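Local structure of putative uncharacterized protein (Rhodobacter sphaeroides 2.4.1, 3FAC) at residues 24-28 against 29-33. The protein probably binds zinc and may act as a carbon-sulfur lyase, as other members of the Gfa family do. Sequence-based numbering, arbitrary orientation.
Sequences RRCDC and SFCRR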
# COMPACT_ATOMS: atom_id res chain seq x y z
N ARG A 24 -5.21 -1.38 -9.46
CA ARG A 24 -6.42 -0.57 -9.62
C ARG A 24 -6.38 0.70 -8.77
O ARG A 24 -5.31 1.18 -8.39
CB ARG A 24 -7.65 -1.41 -9.24
CG ARG A 24 -7.72 -2.75 -9.97
CD ARG A 24 -8.96 -3.54 -9.59
NE ARG A 24 -10.19 -2.89 -10.04
CZ ARG A 24 -11.41 -3.38 -9.86
NH1 ARG A 24 -11.58 -4.54 -9.23
NH2 ARG A 24 -12.47 -2.72 -10.30
N ARG A 25 -7.56 1.25 -8.48
CA ARG A 25 -7.66 2.48 -7.69
C ARG A 25 -9.04 2.64 -7.04
O ARG A 25 -9.97 3.11 -7.68
CB ARG A 25 -7.40 3.68 -8.60
CG ARG A 25 -6.10 4.42 -8.33
CD ARG A 25 -5.72 5.28 -9.53
NE ARG A 25 -4.64 6.22 -9.23
CZ ARG A 25 -3.81 6.72 -10.15
NH1 ARG A 25 -3.94 6.37 -11.42
NH2 ARG A 25 -2.87 7.58 -9.80
N CYS A 26 -9.16 2.27 -5.77
CA CYS A 26 -10.43 2.41 -5.06
C CYS A 26 -10.77 3.90 -5.08
O CYS A 26 -9.90 4.74 -4.88
CB CYS A 26 -10.29 1.91 -3.61
SG CYS A 26 -11.69 2.25 -2.46
N ASP A 27 -12.03 4.22 -5.34
CA ASP A 27 -12.44 5.62 -5.38
C ASP A 27 -13.40 5.96 -4.24
O ASP A 27 -14.13 6.94 -4.32
CB ASP A 27 -13.08 5.95 -6.73
CG ASP A 27 -14.49 5.43 -6.86
OD1 ASP A 27 -14.77 4.30 -6.39
OD2 ASP A 27 -15.33 6.15 -7.44
N CYS A 28 -13.39 5.14 -3.19
CA CYS A 28 -14.25 5.40 -2.05
C CYS A 28 -13.83 6.72 -1.41
O CYS A 28 -12.80 7.29 -1.79
CB CYS A 28 -14.15 4.26 -1.03
SG CYS A 28 -12.51 4.01 -0.31
N SER A 29 -14.61 7.22 -0.46
CA SER A 29 -14.29 8.49 0.19
C SER A 29 -12.85 8.58 0.71
O SER A 29 -12.24 9.64 0.68
CB SER A 29 -15.27 8.76 1.34
OG SER A 29 -15.17 7.78 2.36
N PHE A 30 -12.31 7.46 1.18
CA PHE A 30 -10.94 7.44 1.70
C PHE A 30 -9.89 7.23 0.62
O PHE A 30 -8.96 8.03 0.48
CB PHE A 30 -10.80 6.36 2.77
CG PHE A 30 -9.40 6.23 3.31
CD1 PHE A 30 -8.83 7.24 4.07
CD2 PHE A 30 -8.66 5.07 3.07
CE1 PHE A 30 -7.54 7.10 4.59
CE2 PHE A 30 -7.37 4.92 3.58
CZ PHE A 30 -6.81 5.94 4.35
N CYS A 31 -10.02 6.15 -0.15
CA CYS A 31 -9.05 5.85 -1.19
C CYS A 31 -8.91 6.98 -2.20
O CYS A 31 -7.82 7.27 -2.67
CB CYS A 31 -9.43 4.54 -1.89
SG CYS A 31 -9.51 3.10 -0.78
N ARG A 32 -10.03 7.63 -2.53
CA ARG A 32 -9.99 8.73 -3.48
C ARG A 32 -9.09 9.82 -2.93
O ARG A 32 -8.45 10.55 -3.68
CB ARG A 32 -11.39 9.31 -3.69
CG ARG A 32 -11.86 10.21 -2.56
CD ARG A 32 -13.19 10.84 -2.92
NE ARG A 32 -14.19 9.82 -3.20
CZ ARG A 32 -15.36 10.05 -3.77
NH1 ARG A 32 -15.70 11.29 -4.12
NH2 ARG A 32 -16.21 9.05 -3.98
N ARG A 33 -9.05 9.93 -1.60
CA ARG A 33 -8.21 10.92 -0.93
C ARG A 33 -6.74 10.48 -0.87
O ARG A 33 -5.84 11.32 -0.89
CB ARG A 33 -8.74 11.22 0.48
CG ARG A 33 -9.95 12.16 0.51
CD ARG A 33 -10.30 12.54 1.95
NE ARG A 33 -11.35 13.55 2.05
CZ ARG A 33 -12.62 13.37 1.70
NH1 ARG A 33 -13.01 12.20 1.21
NH2 ARG A 33 -13.50 14.34 1.86
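Cys-26 SG and Cys-31 SG stand 2.9 Å apart, and Cys-28 SG is modelled 3.2 Å from Cys-31 SG, a doubtful distance because Cys-28 SG sits too close to a neighbour. A disulfide between Cys-26 and Cys-31 is known for this protein, yet the modelled gap is longer than a normal S-S bond and shorter than an ordinary van der Waals contact, so the bonding state remains doubtful. Cys-26 extends its sulfur anti to its own N (chi1 170°), while Cys-31 turns its sulfur back beside its N (chi1 -59°), which brings the two together.

One backbone bond and one side-chain cap mark the turn into helix 31-34. Arg-32 N donates to Cys-28 O at 2.9 Å, with an N-H...O angle of 159°. Cys-31 N points at Cys-28 SG over 3.3 Å, a capping bond, although the placement of that sulfur is less certain.

The arginines add contacts to backbone carbonyls. Arg-32 folds back over the turn: NE makes weak bonds to Asp-27 O (3.1 Å) and Cys-28 O (3.2 Å), and NH2 a weak one to Asp-27 O. Cys-28 O lies at the guanidinium edge; it takes the sound bond from Arg-32 N and only a weak one from NE. Arg-33 NH1 reaches Ser-29 O at 2.7 Å, near its own guanidinium plane.

Three cysteine sulfurs in a Cys-X-Cys-X-X-Cys pattern, converging at a helix start, are consistent with a zinc-binding site as in Gfa relatives, or with its oxidised form.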